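Local atomic coordinates of alginate lyase (Paenibacillus sp. FPU-7, PDB entry 6KFN), a protein that cleaves alginate as a polysaccharide lyase, presumably by beta-elimination at its uronate linkages, on a right-handed parallel beta-helix scaffold. Residues G152-K157 and I186-V191; K218-V223 and A248-N253; F241-Q246 and G275-S280; Y269-V274 and N291-H296. One frame throughout, in Å; residues are numbered along the deposited sequence. Where two conformers were deposited one is given.

Contact 1 of 4, residues G152-K157 and I186-V191; sequences GSDKGK and IKEGTV
Two donors, both from Thr190, grip the carbonyl oxygen of Lys187. Thr190 OG1 donates a hydrogen bond to Lys187 O at 2.8 Å, in the carbonyl plane, and Thr190 N reaches Lys187 O at 3.2 Å. The hydroxyl gets there by taking the crowded position between backbone N and carbonyl carbon (chi1 70°), which ties the type II turn Lys187-Thr190 shut. The same rotation sets the methyl Thr190 CG2 3.7 Å from Gly152 CA. Beside it Lys187 lies along the backbone of Ser153, its CB 3.5 Å from Ser153 O. The two segments leave neighbouring strands, 149-151 and 184-186, of a right-handed parallel beta-helix, so one loop rests on the loop of the next coil. Further out Glu188, bent at chi2 (-91°), brings OE2 to Lys155 N at 2.8 Å; the bond is fairly straight (156° at the hydrogen), but the donor stands above the carboxylate plane. Asp154 runs alongside Glu188 and points the same way, so that Asp154 OD1 comes within 3.3 Å of Glu188 OE2, a like-charge approach that may raise the pKa of one of them. A water joins Asp154 OD1 and Glu188 OE1 to Lys187 NZ, which also bonds the sodium ligand Asp185. The other oxygen, Asp154 OD2, accepts from Gly156 N at 3.0 Å in an Asx turn.

Contact 2 of 4, residues K218-V223 and A248-N253; sequences KGNDAV and AGWGQN
Asn220, Asn253 and Trp250 carry most of this contact, in which loops of successive coils of the right-handed beta-helix, leaving strands 215-217 and 241-243, lie one on the other. Asn220 keeps CG beside its own backbone N (chi1 -73°), and its amide uses both ends. Its ND2 meets Gly249 O at 2.9 Å, almost straight and in the amide plane. Its OD1 takes Gln252 N at 2.9 Å, the donor standing above the carbonyl plane. So anchored, the amide is held over one face of the Trp250 indole, tilted 28° from it, with Asn220 CG 3.4 Å from Trp250 CE3 near the rim of the ring. Trp250 also meets Trp158 edge-to-face. Backbone bonds fix the alignment of the coils: Asp221 N points nearly along the C=O axis of Gln252, 3.1 Å from Gln252 O, while Gly251 N makes only a weak bond to Lys218 O. Both Asp221 and Asn253 have positive phi, so the two chains turn alike at matching places. A water bridges Ala222 O and Asn253 O. Asn253 CG is anti to its backbone N, and Asn253 ND2 bonds Asp221 OD1 at 2.9 Å, nearly straight (172°), from above the carboxylate plane.

Contact 3 of 4, residues F241-Q246 and G275-S280; sequences FQVHVQ and GDATAS. With NA (sodium ion), chain C.
Gly275, with positive phi, opens the turn that carries the chain from one face of the right-handed parallel beta-helix to the next, beside the end of strand 241-243. At Asp276 the contact begins: Val245 CG2 lies 3.6 Å from Asp276 C and 4.1 Å from Asp276 CB. The methyl then presses on the next peptide, 3.3 Å from Ala277 N; it points this way because Val245 CG1 is anti to the backbone N (chi1 -177°), which sets CG2 beside that N. Ala277 is the centre of the contact, its CB fitting between two valines, 3.6 Å from Val243 CG1 and 3.9 Å from Val245 CG2. Thr278 turns its side chain away, where OG1 bonds Gln252 and Asn253 of the neighbouring loop. Ala279 comes back toward the first segment, and its CB approaches Val243 CG2 more loosely, at 4.4 Å; both residues also touch Phe256. The meeting is thus apolar, Val243 and Val245 alternating with Gln242 and His244, which lie on the other side of the segment 241-246. There His244 ND1 is bonded to Asp216, and Gln242 OE1 binds the sodium ion at 2.4 Å, with three waters, Asp212 OD1 and Tyr210 O completing six ligands.

Contact 4 of 4, residues Y269-V274 and N291-H296; sequences YVVNAV and NLYQGH
Tyr269 and Asn291 both carry CG beside the backbone N and anti to the carbonyl carbon (chi1 -80° and -74°), and this brings the Asn291 side chain flat over the Tyr269 ring. The contact pairs the last two strands, 269-273 and 293-294, of the parallel sheet of ten that forms one face of the right-handed beta-helix; within the chain 293-294 is its outer edge. Asn291 CB sits over the ring centre, 3.5 Å from the Tyr269 centroid, a CH-pi contact, and its amide is stacked at 15° to the ring, with ND2 tied to Ala267 O. Gln294 CB makes a second CH-pi contact on the opposite face, 3.9 Å from the Tyr269 centroid and nearer the rim, so the phenol ring is sandwiched. Next to it the chain turns a corner at Val270, and two successive N-H groups converge on Leu292 O: Val271 N at 3.1 Å, in the carbonyl plane, and Val270 N in a weak bond. The parallel ladder goes on through Gln294 N to Val271 O at 3.0 Å and Ala273 N to Gln294 O at 2.8 Å. On the sheet face of Val271 and Tyr293, Tyr293 CD1 lies 3.8 Å from Val271 CB, while the phenol OH is bonded to Asn284. Leu292 and Val270 lie side by side, pointing the same way, with Leu292 CD1 3.8 Å from Val270 CG2. Beyond the ladder a water lies between Ala273 O and His296 N, accepting a hydrogen bond from His296 N at 2.8 Å.

Followed from the N terminus, contact 1 closes the loop 152-191 and ends before the others open. Contact 2 then joins 218-223 to 248-253, and contact 3 crosses it, since 241-246 lies between the segments of contact 2. Contact 4 crosses contact 3 in turn, while contacts 2 and 4 follow in series. Neighbours are physically joined: Ile186 O meets Lys218 N, Gly251 O packs on Val243 CG1, and Val243 O meets Val274 N. Lys155 NZ also reaches Gln246 O. Together they tie successive coils of the beta-helix from 149-151 to the C-terminal edge, the first two through loops, the third between faces, the fourth through strand pairing.

Contact 1 of 4, residues G152-K157 and I186-V191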
loop_
_atom_site.group_PDB
_atom_site.type_symbol
_atom_site.label_atom_id
_atom_site.label_comp_id
_atom_site.label_asym_id
_atom_site.label_seq_id
_atom_site.Cartn_x
_atom_site.Cartn_y
_atom_site.Cartn_z
ATOM N N GLY A 152 -1.754 -4.863 7.494
ATOM C CA GLY A 152 -2.033 -5.837 8.530
ATOM C C GLY A 152 -2.244 -7.235 8.008
ATOM O O GLY A 152 -1.740 -7.624 6.959
ATOM N N SER A 153 -2.973 -8.015 8.818
ATOM C CA SER A 153 -3.216 -9.414 8.558
ATOM C C SER A 153 -4.666 -9.765 8.837
ATOM O O SER A 153 -5.300 -9.280 9.778
ATOM C CB SER A 153 -2.339 -10.300 9.452
ATOM O OG SER A 153 -0.970 -10.139 9.168
ATOM N N ASP A 154 -5.210 -10.671 8.020
ATOM C CA ASP A 154 -6.500 -11.292 8.292
ATOM C C ASP A 154 -6.477 -11.981 9.659
ATOM O O ASP A 154 -5.427 -12.477 10.108
ATOM C CB ASP A 154 -6.772 -12.342 7.187
ATOM C CG ASP A 154 -8.118 -13.005 7.270
ATOM O OD1 ASP A 154 -9.121 -12.412 6.802
ATOM O OD2 ASP A 154 -8.153 -14.137 7.800
ATOM N N LYS A 155 -7.651 -12.071 10.282
ATOM C CA LYS A 155 -7.792 -12.707 11.595
ATOM C C LYS A 155 -7.215 -14.100 11.660
ATOM O O LYS A 155 -6.720 -14.507 12.711
ATOM C CB LYS A 155 -9.264 -12.703 12.008
ATOM C CG LYS A 155 -10.191 -13.517 11.112
ATOM C CD LYS A 155 -11.650 -13.370 11.513
ATOM C CE LYS A 155 -12.575 -14.131 10.607
ATOM N NZ LYS A 155 -13.971 -13.920 11.038
ATOM N N GLY A 156 -7.265 -14.863 10.568
ATOM C CA GLY A 156 -6.710 -16.204 10.582
ATOM C C GLY A 156 -5.204 -16.248 10.752
ATOM O O GLY A 156 -4.660 -17.332 11.007
ATOM N N LYS A 157 -4.529 -15.113 10.586
ATOM C CA LYS A 157 -3.087 -15.008 10.751
ATOM C C LYS A 157 -2.687 -14.211 11.990
ATOM O O LYS A 157 -1.481 -14.039 12.207
ATOM C CB LYS A 157 -2.462 -14.356 9.513
ATOM C CG LYS A 157 -2.555 -15.258 8.295
ATOM C CD LYS A 157 -1.643 -16.480 8.400
ATOM C CE LYS A 157 -1.796 -17.409 7.165
ATOM N NZ LYS A 157 -1.461 -16.642 5.964
ATOM N N ILE A 186 -7.442 -2.583 4.290
ATOM C CA ILE A 186 -7.025 -2.248 5.654
ATOM C C ILE A 186 -7.585 -3.335 6.567
ATOM O O ILE A 186 -8.801 -3.399 6.759
ATOM C CB ILE A 186 -7.524 -0.857 6.042
ATOM C CG1 ILE A 186 -6.988 0.205 5.084
ATOM C CG2 ILE A 186 -7.147 -0.559 7.483
ATOM C CD1 ILE A 186 -7.550 1.591 5.282
ATOM N N LYS A 187 -6.731 -4.199 7.099
ATOM C CA LYS A 187 -7.216 -5.360 7.812
ATOM C C LYS A 187 -7.671 -5.071 9.237
ATOM O O LYS A 187 -7.204 -4.158 9.933
ATOM C CB LYS A 187 -6.135 -6.444 7.864
ATOM C CG LYS A 187 -5.789 -6.996 6.485
ATOM C CD LYS A 187 -7.029 -7.628 5.834
ATOM C CE LYS A 187 -6.834 -8.285 4.513
ATOM N NZ LYS A 187 -8.096 -8.718 3.859
ATOM N N GLU A 188 -8.577 -5.948 9.679
ATOM C CA GLU A 188 -8.912 -6.055 11.086
ATOM C C GLU A 188 -7.637 -6.150 11.909
ATOM O O GLU A 188 -6.682 -6.838 11.548
ATOM C CB GLU A 188 -9.819 -7.268 11.318
ATOM C CG GLU A 188 -9.253 -8.639 10.894
ATOM C CD GLU A 188 -9.555 -9.098 9.467
ATOM O OE1 GLU A 188 -9.647 -8.249 8.547
ATOM O OE2 GLU A 188 -9.675 -10.333 9.308
ATOM N N GLY A 189 -7.660 -5.486 13.067
ATOM C CA GLY A 189 -6.533 -5.447 13.986
ATOM C C GLY A 189 -5.653 -4.225 13.864
ATOM O O GLY A 189 -4.913 -3.923 14.793
ATOM N N THR A 190 -5.709 -3.547 12.704
ATOM C CA THR A 190 -4.951 -2.320 12.514
ATOM C C THR A 190 -5.725 -1.134 13.053
ATOM O O THR A 190 -6.962 -1.099 13.000
ATOM C CB THR A 190 -4.610 -2.090 11.034
ATOM O OG1 THR A 190 -5.793 -1.760 10.274
ATOM C CG2 THR A 190 -3.874 -3.261 10.421
ATOM N N VAL A 191 -4.977 -0.137 13.523
ATOM C CA VAL A 191 -5.540 1.088 14.068
ATOM C C VAL A 191 -4.855 2.289 13.440
ATOM O O VAL A 191 -3.637 2.355 13.394
ATOM C CB VAL A 191 -5.383 1.114 15.603
ATOM C CG1 VAL A 191 -5.811 2.370 16.182
ATOM C CG2 VAL A 191 -6.113 -0.060 16.250
HETATM O O HOH W 1 -3.938 -6.718 11.079
HETATM O O HOH W 2 -9.791 -9.529 6.069
#

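Contact 2 of 4, residues K218-V223 and A248-N253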
loop_
_atom_site.group_PDB
_atom_site.type_symbol
_atom_site.label_atom_id
_atom_site.label_comp_id
_atom_site.label_asym_id
_atom_site.label_seq_id
_atom_site.Cartn_x
_atom_site.Cartn_y
_atom_site.Cartn_z
ATOM N N LYS A 218 -11.401 -2.734 7.274
ATOM C CA LYS A 218 -11.690 -3.705 8.346
ATOM C C LYS A 218 -10.996 -3.376 9.688
ATOM O O LYS A 218 -11.242 -3.917 10.836
ATOM C CB LYS A 218 -11.363 -5.120 7.892
ATOM C CG LYS A 218 -12.425 -5.668 6.966
ATOM C CD LYS A 218 -11.931 -6.736 6.068
ATOM C CE LYS A 218 -11.050 -6.093 5.048
ATOM N NZ LYS A 218 -11.022 -6.820 3.755
ATOM N N GLY A 219 -9.992 -2.434 9.638
ATOM C CA GLY A 219 -9.362 -1.901 10.831
ATOM C C GLY A 219 -10.189 -0.787 11.445
ATOM O O GLY A 219 -11.284 -0.468 10.980
ATOM N N ASN A 220 -9.635 -0.232 12.521
ATOM C CA ASN A 220 -10.277 0.823 13.286
ATOM C C ASN A 220 -9.566 2.153 13.082
ATOM O O ASN A 220 -8.371 2.217 12.755
ATOM C CB ASN A 220 -10.328 0.508 14.771
ATOM C CG ASN A 220 -11.362 -0.566 15.076
ATOM O OD1 ASN A 220 -12.034 -1.079 14.176
ATOM N ND2 ASN A 220 -11.496 -0.910 16.336
ATOM N N ASP A 221 -10.325 3.229 13.315
ATOM C CA ASP A 221 -9.777 4.589 13.305
ATOM C C ASP A 221 -9.138 4.967 11.975
ATOM O O ASP A 221 -8.231 5.800 11.937
ATOM C CB ASP A 221 -8.832 4.843 14.488
ATOM C CG ASP A 221 -9.478 4.618 15.843
ATOM O OD1 ASP A 221 -10.731 4.596 15.920
ATOM O OD2 ASP A 221 -8.702 4.468 16.816
ATOM N N ALA A 222 -9.604 4.377 10.892
ATOM C CA ALA A 222 -9.069 4.728 9.585
ATOM C C ALA A 222 -9.574 6.107 9.199
ATOM O O ALA A 222 -10.707 6.481 9.486
ATOM C CB ALA A 222 -9.494 3.699 8.547
ATOM N N VAL A 223 -8.719 6.887 8.542
ATOM C CA VAL A 223 -9.060 8.208 8.042
ATOM C C VAL A 223 -8.806 8.203 6.546
ATOM O O VAL A 223 -7.666 8.074 6.120
ATOM C CB VAL A 223 -8.257 9.307 8.746
ATOM C CG1 VAL A 223 -8.562 10.666 8.141
ATOM C CG2 VAL A 223 -8.565 9.308 10.243
ATOM N N ALA A 248 -15.585 -8.849 16.165
ATOM C CA ALA A 248 -16.395 -7.840 16.841
ATOM C C ALA A 248 -15.533 -6.673 17.341
ATOM O O ALA A 248 -14.421 -6.870 17.869
ATOM C CB ALA A 248 -17.165 -8.452 17.998
ATOM N N GLY A 249 -16.063 -5.462 17.192
ATOM C CA GLY A 249 -15.373 -4.276 17.625
ATOM C C GLY A 249 -14.325 -3.759 16.666
ATOM O O GLY A 249 -13.676 -2.760 16.976
ATOM N N TRP A 250 -14.160 -4.430 15.519
ATOM C CA TRP A 250 -13.320 -3.952 14.428
ATOM C C TRP A 250 -14.222 -3.446 13.304
ATOM O O TRP A 250 -15.441 -3.558 13.352
ATOM C CB TRP A 250 -12.314 -5.047 14.003
ATOM C CG TRP A 250 -11.329 -5.317 15.094
ATOM C CD1 TRP A 250 -11.424 -6.268 16.086
ATOM C CD2 TRP A 250 -10.152 -4.560 15.395
ATOM N NE1 TRP A 250 -10.362 -6.164 16.951
ATOM C CE2 TRP A 250 -9.577 -5.123 16.553
ATOM C CE3 TRP A 250 -9.546 -3.441 14.820
ATOM C CZ2 TRP A 250 -8.423 -4.582 17.144
ATOM C CZ3 TRP A 250 -8.403 -2.920 15.389
ATOM C CH2 TRP A 250 -7.854 -3.486 16.554
ATOM N N GLY A 251 -13.616 -2.804 12.303
ATOM C CA GLY A 251 -14.412 -2.078 11.312
ATOM C C GLY A 251 -15.173 -0.929 11.930
ATOM O O GLY A 251 -16.306 -0.635 11.534
ATOM N N GLN A 252 -14.541 -0.261 12.908
ATOM C CA GLN A 252 -15.169 0.780 13.686
ATOM C C GLN A 252 -14.498 2.121 13.469
ATOM O O GLN A 252 -13.268 2.231 13.319
ATOM C CB GLN A 252 -15.182 0.451 15.176
ATOM C CG GLN A 252 -15.869 -0.871 15.488
ATOM C CD GLN A 252 -17.331 -0.877 15.106
ATOM O OE1 GLN A 252 -18.105 0.027 15.387
ATOM N NE2 GLN A 252 -17.743 -1.937 14.425
ATOM N N ASN A 253 -15.308 3.177 13.559
ATOM C CA ASN A 253 -14.810 4.538 13.546
ATOM C C ASN A 253 -13.964 4.829 12.317
ATOM O O ASN A 253 -12.904 5.427 12.410
ATOM C CB ASN A 253 -14.053 4.889 14.836
ATOM C CG ASN A 253 -13.773 6.367 14.951
ATOM O OD1 ASN A 253 -14.641 7.211 14.629
ATOM N ND2 ASN A 253 -12.592 6.720 15.424
HETATM O O HOH W 3 -11.876 2.325 10.694
HETATM O O HOH W 4 -11.450 7.617 11.910
#

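Contact 3 of 4, residues F241-Q246 and G275-S280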
loop_
_atom_site.group_PDB
_atom_site.type_symbol
_atom_site.label_atom_id
_atom_site.label_comp_id
_atom_site.label_asym_id
_atom_site.label_seq_id
_atom_site.Cartn_x
_atom_site.Cartn_y
_atom_site.Cartn_z
ATOM N N PHE A 241 -16.115 2.674 -1.417
ATOM C CA PHE A 241 -15.470 2.322 -0.163
ATOM C C PHE A 241 -16.424 1.428 0.631
ATOM O O PHE A 241 -17.635 1.669 0.646
ATOM C CB PHE A 241 -15.146 3.576 0.680
ATOM C CG PHE A 241 -14.424 4.670 -0.087
ATOM C CD1 PHE A 241 -13.232 4.422 -0.755
ATOM C CD2 PHE A 241 -14.943 5.951 -0.130
ATOM C CE1 PHE A 241 -12.568 5.427 -1.429
ATOM C CE2 PHE A 241 -14.282 6.974 -0.802
ATOM C CZ PHE A 241 -13.105 6.711 -1.458
ATOM N N GLN A 242 -15.859 0.422 1.288
ATOM C CA GLN A 242 -16.610 -0.455 2.169
ATOM C C GLN A 242 -15.974 -0.484 3.540
ATOM O O GLN A 242 -14.775 -0.226 3.691
ATOM C CB GLN A 242 -16.665 -1.883 1.608
ATOM C CG GLN A 242 -17.372 -1.951 0.264
ATOM C CD GLN A 242 -17.276 -3.286 -0.414
ATOM O OE1 GLN A 242 -16.472 -4.150 -0.048
ATOM N NE2 GLN A 242 -18.064 -3.466 -1.453
ATOM N N VAL A 243 -16.795 -0.827 4.534
ATOM C CA VAL A 243 -16.339 -1.084 5.891
ATOM C C VAL A 243 -16.968 -2.416 6.309
ATOM O O VAL A 243 -18.168 -2.612 6.087
ATOM C CB VAL A 243 -16.719 0.042 6.881
ATOM C CG1 VAL A 243 -15.926 -0.077 8.174
ATOM C CG2 VAL A 243 -16.523 1.428 6.270
ATOM N N HIS A 244 -16.175 -3.318 6.871
ATOM C CA HIS A 244 -16.662 -4.643 7.291
ATOM C C HIS A 244 -16.149 -4.965 8.667
ATOM O O HIS A 244 -15.057 -4.529 9.051
ATOM C CB HIS A 244 -16.184 -5.750 6.328
ATOM C CG HIS A 244 -16.801 -5.737 4.975
ATOM N ND1 HIS A 244 -16.249 -5.082 3.889
ATOM C CD2 HIS A 244 -17.909 -6.358 4.515
ATOM C CE1 HIS A 244 -17.012 -5.308 2.819
ATOM N NE2 HIS A 244 -18.015 -6.070 3.180
ATOM N N VAL A 245 -16.926 -5.810 9.381
ATOM C CA VAL A 245 -16.563 -6.330 10.692
ATOM C C VAL A 245 -16.184 -7.804 10.564
ATOM O O VAL A 245 -17.054 -8.665 10.406
ATOM C CB VAL A 245 -17.731 -6.151 11.679
ATOM C CG1 VAL A 245 -17.307 -6.620 13.061
ATOM C CG2 VAL A 245 -18.181 -4.701 11.734
ATOM N N GLN A 246 -14.896 -8.101 10.667
ATOM C CA GLN A 246 -14.409 -9.466 10.653
ATOM C C GLN A 246 -14.296 -10.076 12.029
ATOM O O GLN A 246 -14.311 -11.316 12.164
ATOM C CB GLN A 246 -13.034 -9.510 9.982
ATOM C CG GLN A 246 -13.032 -9.060 8.557
ATOM C CD GLN A 246 -14.163 -9.631 7.692
ATOM O OE1 GLN A 246 -15.186 -8.975 7.432
ATOM N NE2 GLN A 246 -13.989 -10.877 7.310
ATOM N N GLY A 275 -23.226 -4.287 8.078
ATOM C CA GLY A 275 -23.488 -4.935 9.346
ATOM C C GLY A 275 -23.301 -4.005 10.514
ATOM O O GLY A 275 -23.930 -2.953 10.613
ATOM N N ASP A 276 -22.388 -4.370 11.425
ATOM C CA ASP A 276 -22.096 -3.590 12.605
ATOM C C ASP A 276 -20.987 -2.558 12.382
ATOM O O ASP A 276 -20.609 -1.864 13.328
ATOM C CB ASP A 276 -21.695 -4.528 13.761
ATOM C CG ASP A 276 -22.787 -5.391 14.243
ATOM O OD1 ASP A 276 -23.945 -4.959 14.288
ATOM O OD2 ASP A 276 -22.490 -6.550 14.617
ATOM N N ALA A 277 -20.459 -2.432 11.170
ATOM C CA ALA A 277 -19.372 -1.503 10.930
ATOM C C ALA A 277 -19.845 -0.076 11.175
ATOM O O ALA A 277 -21.003 0.242 10.922
ATOM C CB ALA A 277 -18.893 -1.640 9.494
ATOM N N THR A 278 -18.944 0.804 11.637
ATOM C CA THR A 278 -19.325 2.189 11.848
ATOM C C THR A 278 -18.377 3.136 11.109
ATOM O O THR A 278 -17.162 2.923 11.040
ATOM C CB THR A 278 -19.401 2.571 13.337
ATOM O OG1 THR A 278 -18.137 2.348 13.972
ATOM C CG2 THR A 278 -20.516 1.814 14.043
ATOM N N ALA A 279 -18.981 4.215 10.604
ATOM C CA ALA A 279 -18.249 5.230 9.896
ATOM C C ALA A 279 -18.881 6.577 10.121
ATOM O O ALA A 279 -20.060 6.698 10.459
ATOM C CB ALA A 279 -18.221 4.903 8.394
ATOM N N SER A 280 -18.105 7.610 9.845
ATOM C CA SER A 280 -18.554 8.990 9.760
ATOM C C SER A 280 -18.160 9.512 8.390
ATOM O O SER A 280 -17.132 9.118 7.844
ATOM C CB SER A 280 -17.925 9.857 10.855
ATOM O OG SER A 280 -18.195 9.356 12.161
HETATM NA NA NA C . -15.629 -6.140 -1.044
HETATM O O HOH W 5 -13.757 -4.828 -1.657
HETATM O O HOH W 6 -14.497 -7.043 0.834
HETATM O O HOH W 7 -17.510 -7.443 -0.460
#

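Contact 4 of 4, residues Y269-V274 and N291-H296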
loop_
_atom_site.group_PDB
_atom_site.type_symbol
_atom_site.label_atom_id
_atom_site.label_comp_id
_atom_site.label_asym_id
_atom_site.label_seq_id
_atom_site.Cartn_x
_atom_site.Cartn_y
_atom_site.Cartn_z
ATOM N N TYR A 269 -22.468 2.560 -3.872
ATOM C CA TYR A 269 -22.422 3.464 -2.731
ATOM C C TYR A 269 -21.055 4.132 -2.640
ATOM O O TYR A 269 -20.028 3.572 -3.047
ATOM C CB TYR A 269 -22.750 2.726 -1.420
ATOM C CG TYR A 269 -24.234 2.544 -1.253
ATOM C CD1 TYR A 269 -24.934 1.507 -1.899
ATOM C CD2 TYR A 269 -24.968 3.432 -0.523
ATOM C CE1 TYR A 269 -26.306 1.407 -1.778
ATOM C CE2 TYR A 269 -26.327 3.353 -0.411
ATOM C CZ TYR A 269 -26.973 2.338 -1.072
ATOM O OH TYR A 269 -28.356 2.206 -0.998
ATOM N N VAL A 270 -21.043 5.337 -2.058
ATOM C CA VAL A 270 -19.798 5.966 -1.672
ATOM C C VAL A 270 -19.163 5.251 -0.495
ATOM O O VAL A 270 -17.991 4.861 -0.536
ATOM C CB VAL A 270 -20.017 7.469 -1.416
ATOM C CG1 VAL A 270 -18.709 8.125 -0.991
ATOM C CG2 VAL A 270 -20.576 8.153 -2.651
ATOM N N VAL A 271 -19.951 5.088 0.589
ATOM C CA VAL A 271 -19.528 4.279 1.734
ATOM C C VAL A 271 -20.606 3.257 2.022
ATOM O O VAL A 271 -21.744 3.631 2.344
ATOM C CB VAL A 271 -19.239 5.096 3.006
ATOM C CG1 VAL A 271 -18.803 4.161 4.146
ATOM C CG2 VAL A 271 -18.196 6.171 2.746
ATOM N N ASN A 272 -20.244 1.980 1.923
ATOM C CA ASN A 272 -21.124 0.862 2.281
ATOM C C ASN A 272 -20.529 0.217 3.535
ATOM O O ASN A 272 -19.566 -0.556 3.444
ATOM C CB ASN A 272 -21.229 -0.115 1.126
ATOM C CG ASN A 272 -22.206 -1.205 1.401
ATOM O OD1 ASN A 272 -22.942 -1.185 2.408
ATOM N ND2 ASN A 272 -22.273 -2.165 0.487
ATOM N N ALA A 273 -21.078 0.595 4.694
ATOM C CA ALA A 273 -20.619 0.084 5.975
ATOM C C ALA A 273 -21.520 -1.097 6.332
ATOM O O ALA A 273 -22.691 -0.914 6.664
ATOM C CB ALA A 273 -20.679 1.175 7.040
ATOM N N VAL A 274 -20.989 -2.296 6.189
ATOM C CA VAL A 274 -21.810 -3.504 6.273
ATOM C C VAL A 274 -22.006 -3.943 7.723
ATOM O O VAL A 274 -21.052 -4.014 8.498
ATOM C CB VAL A 274 -21.173 -4.607 5.422
ATOM C CG1 VAL A 274 -21.974 -5.899 5.489
ATOM C CG2 VAL A 274 -21.039 -4.148 3.970
ATOM N N ASN A 291 -26.408 6.675 -5.080
ATOM C CA ASN A 291 -26.357 6.185 -3.724
ATOM C C ASN A 291 -25.137 6.724 -2.970
ATOM O O ASN A 291 -24.014 6.736 -3.468
ATOM C CB ASN A 291 -26.330 4.680 -3.775
ATOM C CG ASN A 291 -27.689 4.090 -4.147
ATOM O OD1 ASN A 291 -28.726 4.729 -3.946
ATOM N ND2 ASN A 291 -27.687 2.897 -4.655
ATOM N N LEU A 292 -25.381 7.125 -1.730
ATOM C CA LEU A 292 -24.393 7.785 -0.907
ATOM C C LEU A 292 -23.875 6.819 0.169
ATOM O O LEU A 292 -22.820 6.202 0.004
ATOM C CB LEU A 292 -24.977 9.093 -0.377
ATOM C CG LEU A 292 -23.966 10.018 0.276
ATOM C CD1 LEU A 292 -22.804 10.446 -0.679
ATOM C CD2 LEU A 292 -24.719 11.197 0.868
ATOM N N TYR A 293 -24.645 6.650 1.238
ATOM C CA TYR A 293 -24.202 5.880 2.389
ATOM C C TYR A 293 -25.189 4.779 2.735
ATOM O O TYR A 293 -26.412 4.954 2.679
ATOM C CB TYR A 293 -24.003 6.813 3.627
ATOM C CG TYR A 293 -23.098 7.993 3.319
ATOM C CD1 TYR A 293 -21.861 7.818 2.735
ATOM C CD2 TYR A 293 -23.478 9.289 3.632
ATOM C CE1 TYR A 293 -21.063 8.872 2.436
ATOM C CE2 TYR A 293 -22.651 10.375 3.345
ATOM C CZ TYR A 293 -21.447 10.150 2.723
ATOM O OH TYR A 293 -20.588 11.188 2.392
ATOM N N GLN A 294 -24.640 3.640 3.143
ATOM C CA GLN A 294 -25.412 2.515 3.664
ATOM C C GLN A 294 -24.755 2.047 4.949
ATOM O O GLN A 294 -23.525 1.983 5.041
ATOM C CB GLN A 294 -25.511 1.369 2.633
ATOM C CG GLN A 294 -26.642 0.397 3.050
ATOM C CD GLN A 294 -26.934 -0.733 2.099
ATOM O OE1 GLN A 294 -26.109 -0.986 1.219
ATOM N NE2 GLN A 294 -27.989 -1.417 2.265
ATOM N N GLY A 295 -25.597 1.716 5.928
ATOM C CA GLY A 295 -25.158 1.212 7.201
ATOM C C GLY A 295 -25.154 2.287 8.277
ATOM O O GLY A 295 -25.886 3.273 8.231
ATOM N N HIS A 296 -24.295 2.053 9.277
ATOM C CA HIS A 296 -24.164 2.929 10.442
ATOM C C HIS A 296 -23.176 4.036 10.100
ATOM O O HIS A 296 -22.037 4.052 10.562
ATOM C CB HIS A 296 -23.690 2.139 11.657
ATOM C CG HIS A 296 -24.623 1.066 12.101
ATOM N ND1 HIS A 296 -24.647 -0.209 11.568
ATOM C CD2 HIS A 296 -25.565 1.060 13.076
ATOM C CE1 HIS A 296 -25.556 -0.943 12.173
ATOM N NE2 HIS A 296 -26.117 -0.198 13.107
HETATM O O HOH W 8 -22.991 -0.420 9.355
#